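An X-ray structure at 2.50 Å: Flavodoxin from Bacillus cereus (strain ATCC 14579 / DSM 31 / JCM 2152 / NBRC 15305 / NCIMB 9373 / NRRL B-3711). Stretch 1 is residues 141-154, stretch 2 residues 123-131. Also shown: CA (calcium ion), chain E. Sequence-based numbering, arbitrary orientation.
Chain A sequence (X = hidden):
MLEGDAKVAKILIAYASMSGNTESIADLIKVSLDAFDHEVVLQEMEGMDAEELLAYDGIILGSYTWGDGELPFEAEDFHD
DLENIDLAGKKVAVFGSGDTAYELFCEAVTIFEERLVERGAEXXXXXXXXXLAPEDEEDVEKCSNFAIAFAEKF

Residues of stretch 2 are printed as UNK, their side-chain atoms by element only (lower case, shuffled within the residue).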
# COMPACT_ATOMS: atom_id res chain seq x y z
N GLU A 141 -15.59 -5.77 -1.05
CA GLU A 141 -15.94 -5.43 0.32
C GLU A 141 -14.72 -5.48 1.24
O GLU A 141 -14.68 -4.76 2.25
CB GLU A 141 -17.04 -6.36 0.83
CG GLU A 141 -18.43 -5.99 0.33
CD GLU A 141 -19.53 -6.44 1.27
OE1 GLU A 141 -19.49 -7.60 1.73
OE2 GLU A 141 -20.43 -5.62 1.55
N LYS A 142 -13.73 -6.31 0.92
CA LYS A 142 -12.48 -6.30 1.67
C LYS A 142 -11.77 -4.96 1.51
O LYS A 142 -11.30 -4.37 2.49
CB LYS A 142 -11.58 -7.45 1.23
CG LYS A 142 -11.84 -8.76 1.94
CD LYS A 142 -11.18 -9.93 1.21
CE LYS A 142 -9.69 -10.00 1.50
NZ LYS A 142 -9.06 -11.18 0.85
N CYS A 143 -11.68 -4.47 0.27
CA CYS A 143 -11.06 -3.17 0.03
C CYS A 143 -11.88 -2.05 0.65
O CYS A 143 -11.32 -1.09 1.19
CB CYS A 143 -10.88 -2.94 -1.47
SG CYS A 143 -9.95 -4.23 -2.33
N SER A 144 -13.21 -2.15 0.58
CA SER A 144 -14.06 -1.10 1.12
C SER A 144 -13.91 -0.98 2.63
O SER A 144 -13.87 0.13 3.18
CB SER A 144 -15.52 -1.37 0.75
OG SER A 144 -16.36 -0.31 1.16
N ASN A 145 -13.82 -2.12 3.33
CA ASN A 145 -13.64 -2.08 4.78
C ASN A 145 -12.26 -1.56 5.15
O ASN A 145 -12.11 -0.80 6.12
CB ASN A 145 -13.86 -3.47 5.37
CG ASN A 145 -15.28 -3.97 5.16
OD1 ASN A 145 -16.21 -3.19 5.00
ND2 ASN A 145 -15.44 -5.29 5.15
N PHE A 146 -11.23 -1.96 4.40
CA PHE A 146 -9.87 -1.53 4.70
C PHE A 146 -9.73 -0.01 4.56
O PHE A 146 -9.17 0.65 5.44
CB PHE A 146 -8.88 -2.25 3.77
CG PHE A 146 -7.44 -1.87 4.00
CD1 PHE A 146 -6.69 -2.49 4.98
CD2 PHE A 146 -6.84 -0.89 3.23
CE1 PHE A 146 -5.37 -2.14 5.19
CE2 PHE A 146 -5.52 -0.54 3.43
CZ PHE A 146 -4.78 -1.17 4.42
N ALA A 147 -10.24 0.55 3.46
CA ALA A 147 -10.09 1.98 3.22
C ALA A 147 -10.90 2.81 4.21
O ALA A 147 -10.47 3.90 4.59
CB ALA A 147 -10.50 2.31 1.79
N ILE A 148 -12.06 2.32 4.63
CA ILE A 148 -12.89 3.07 5.56
C ILE A 148 -12.25 3.11 6.94
O ILE A 148 -12.24 4.15 7.61
CB ILE A 148 -14.31 2.48 5.61
CG1 ILE A 148 -15.09 2.86 4.35
CG2 ILE A 148 -15.06 2.96 6.85
CD1 ILE A 148 -16.39 2.10 4.18
N ALA A 149 -11.69 1.98 7.39
CA ALA A 149 -11.01 1.95 8.68
C ALA A 149 -9.81 2.88 8.69
O ALA A 149 -9.51 3.52 9.71
CB ALA A 149 -10.60 0.52 9.03
N PHE A 150 -9.10 2.97 7.57
CA PHE A 150 -8.00 3.92 7.46
C PHE A 150 -8.51 5.35 7.56
O PHE A 150 -7.87 6.20 8.21
CB PHE A 150 -7.25 3.71 6.14
CG PHE A 150 -5.97 4.49 6.04
CD1 PHE A 150 -4.81 4.02 6.62
CD2 PHE A 150 -5.93 5.69 5.35
CE1 PHE A 150 -3.62 4.73 6.52
CE2 PHE A 150 -4.75 6.41 5.25
CZ PHE A 150 -3.60 5.93 5.83
N ALA A 151 -9.65 5.64 6.94
CA ALA A 151 -10.23 6.98 7.04
C ALA A 151 -10.70 7.28 8.46
O ALA A 151 -10.66 8.44 8.89
CB ALA A 151 -11.39 7.12 6.06
N GLU A 152 -11.14 6.26 9.20
CA GLU A 152 -11.54 6.47 10.58
C GLU A 152 -10.35 6.86 11.45
O GLU A 152 -10.53 7.51 12.48
CB GLU A 152 -12.21 5.21 11.14
CG GLU A 152 -13.66 5.04 10.71
CD GLU A 152 -14.20 3.65 10.98
OE1 GLU A 152 -15.31 3.34 10.50
OE2 GLU A 152 -13.51 2.87 11.67
N LYS A 153 -9.14 6.47 11.05
CA LYS A 153 -7.93 6.91 11.74
C LYS A 153 -7.62 8.37 11.49
O LYS A 153 -6.72 8.92 12.14
CB LYS A 153 -6.74 6.04 11.32
CG LYS A 153 -6.96 4.55 11.51
CD LYS A 153 -7.01 4.19 12.99
CE LYS A 153 -7.61 2.80 13.19
NZ LYS A 153 -6.98 1.79 12.30
N PHE A 154 -8.33 9.02 10.57
CA PHE A 154 -8.10 10.42 10.25
C PHE A 154 -9.30 11.27 10.63
O PHE A 154 -9.48 12.37 10.09
CB PHE A 154 -7.79 10.59 8.76
CG PHE A 154 -6.42 10.13 8.37
CD1 PHE A 154 -6.11 8.78 8.34
CD2 PHE A 154 -5.44 11.05 8.02
CE1 PHE A 154 -4.85 8.36 7.99
CE2 PHE A 154 -4.17 10.62 7.67
CZ PHE A 154 -3.88 9.27 7.65
OXT PHE A 154 -10.12 10.88 11.45
N UNK A 123 1.82 2.74 12.01
CA UNK A 123 1.04 1.75 11.28
C UNK A 123 -0.30 1.58 11.97
O UNK A 123 -0.37 1.04 13.09
c UNK A 123 2.05 -1.92 10.41
c UNK A 123 1.81 0.43 11.20
c UNK A 123 1.18 -0.68 10.36
c UNK A 123 0.97 -0.22 8.93
N UNK A 124 -1.37 2.02 11.32
CA UNK A 124 -2.67 2.10 11.98
C UNK A 124 -3.49 0.81 11.90
O UNK A 124 -4.42 0.63 12.70
c UNK A 124 -2.92 4.60 11.86
c UNK A 124 -3.55 3.18 9.89
c UNK A 124 -3.50 3.26 11.41
N UNK A 125 -3.17 -0.09 10.97
CA UNK A 125 -3.95 -1.31 10.84
C UNK A 125 -3.15 -2.34 10.05
O UNK A 125 -2.21 -2.01 9.32
o UNK A 125 -7.16 0.96 9.09
n UNK A 125 -6.94 -0.13 7.13
c UNK A 125 -5.30 -1.05 10.17
c UNK A 125 -5.21 -0.39 8.80
c UNK A 125 -6.53 0.21 8.35
N UNK A 126 -3.55 -3.60 10.20
CA UNK A 126 -2.92 -4.70 9.49
C UNK A 126 -3.20 -4.59 7.99
O UNK A 126 -4.23 -4.06 7.56
o UNK A 126 -0.50 -7.61 8.64
c UNK A 126 -3.41 -6.04 10.02
o UNK A 126 -0.73 -6.80 10.67
c UNK A 126 -1.21 -7.22 9.59
c UNK A 126 -2.72 -7.27 9.44
N UNK A 127 -2.26 -5.09 7.19
CA UNK A 127 -2.33 -4.91 5.76
C UNK A 127 -3.48 -5.66 5.13
O UNK A 127 -3.97 -6.67 5.64
N UNK A 128 -3.93 -5.14 3.98
CA UNK A 128 -4.97 -5.77 3.18
C UNK A 128 -4.34 -6.77 2.22
O UNK A 128 -3.44 -6.41 1.45
c UNK A 128 -6.99 -3.94 0.37
c UNK A 128 -7.75 -6.01 1.58
c UNK A 128 -5.77 -4.72 2.42
c UNK A 128 -6.55 -5.16 1.18
N UNK A 129 -4.80 -8.01 2.26
CA UNK A 129 -4.28 -9.09 1.43
C UNK A 129 -5.39 -9.58 0.51
O UNK A 129 -6.36 -10.19 0.97
n UNK A 129 -2.40 -9.41 6.22
c UNK A 129 -2.93 -9.72 3.49
c UNK A 129 -2.20 -10.85 4.18
c UNK A 129 -2.44 -10.80 5.68
c UNK A 129 -3.73 -10.22 2.30
N UNK A 130 -5.25 -9.29 -0.78
CA UNK A 130 -6.21 -9.70 -1.80
C UNK A 130 -5.55 -10.76 -2.67
O UNK A 130 -4.34 -10.69 -2.93
c UNK A 130 -7.49 -7.51 -1.80
c UNK A 130 -6.67 -8.49 -2.65
c UNK A 130 -7.45 -8.93 -3.89
c UNK A 130 -8.93 -7.95 -1.56
N UNK A 131 -6.32 -11.76 -3.10
CA UNK A 131 -5.80 -12.79 -3.98
C UNK A 131 -6.14 -12.43 -5.42
O UNK A 131 -7.32 -12.32 -5.78
c UNK A 131 -6.18 -15.22 -4.72
o UNK A 131 -6.96 -16.90 -3.21
o UNK A 131 -5.54 -17.51 -4.76
c UNK A 131 -6.23 -16.64 -4.19
c UNK A 131 -6.33 -14.17 -3.61
CA CA E . -9.77 -12.10 -6.07
O HOH W 1 -9.45 -13.52 -8.06

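Position 123 carries four side-chain carbons, forked at the second, and no heteroatom. Its CA-to-CB bond points away from the helix and the side chain makes no contact there. The fork at the second carbon identifies Leu123.

At position 124 a single carbon bears two further carbons, a compact fork. Its CA-to-CB bond points toward the helix, and one of its methyls lies 3.6 Å from Phe150 CD1, while its CB is 3.7 Å from Lys153 CG. The residue is Val124, and the methyl against Phe150 is CG2. Its backbone is used as well: Lys153 NZ donates a hydrogen bond of 2.8 Å to Val124 O, so the lysine lays its aliphatic part along the valine and delivers its charge to the carbonyl.

Position 125 has three carbons in a row, the third carrying one oxygen and one nitrogen. The nitrogen lies 2.9 Å from Phe146 O, and the oxygen 3.3 Å from Lys153 NZ. This is a carboxamide on a two-carbon arm, hence Gln125. With chi1 in p and chi2 in t, the arm reaches the helix backbone, where NE2 donates to Phe146 O with an N-H...acceptor angle of 157°. Phe146 O also accepts the helical bond from Phe150 N, at 3.2 Å, so it serves two donors. The amide oxygen, OE1, receives a weak hydrogen bond from Lys153 NZ.

At position 126, three carbons, the last bearing two oxygens, make a carboxylate. Its CA-to-CB bond points away from the helix, and its carbonyl faces the contact instead, the backbone O lying 3.3 Å from Phe146 CE1, at the ring edge. This is Glu126.

No side-chain atom is present at position 127, and its backbone C is 4.0 Å from Phe146 CE1. It is therefore Gly127.

Position 128 again shows four carbons forked at the second, but here the CA-to-CB bond points toward the helix. The first carbon is 3.5 Å from Phe146 CD1, and one end carbon packs 4.0 Å from Cys143 SG. This is Leu128, whose CB sits 3.7 Å from the centroid of the Phe146 ring, 18° off its normal, in a CH-pi contact; the carbon against Cys143 is CD2.

At position 129 four carbons run in a row to a nitrogen. The CA-to-CB bond points away and the side chain has no close contact with the helix, but the backbone O accepts a hydrogen bond from Lys142 NZ at 2.9 Å. The residue is Lys129, and its NZ forms a salt bridge with Glu126 OE2 at 3.6 Å.

Position 130 has four carbons forked at the first, one arm two carbons long. The CA-to-CB bond points sideways, yet the tip comes nearer, placing the end carbon of the long arm 3.9 Å from Cys143 SG and 3.8 Å from Lys142 CE. This is Ile130, and the end carbon is CD1.

Position 131 has three carbons ending in two oxygens and makes no contact with the helix. It is Glu131, whose O binds the calcium ion at 2.5 Å.

The helix and strand 128-131 run nearly antiparallel, at 166°. The two stretches together bury 619 Å², both sides summed. Phe146 is held between Leu128 CB over one face and Gln125 NE2 over the opposite one. Lys142 on the helix and Lys153 just beyond it donate to Lys129 O and Val124 O, while Gln125 bonds the helix backbone directly.

Stretch 2 123-131: LVQEGLKIE
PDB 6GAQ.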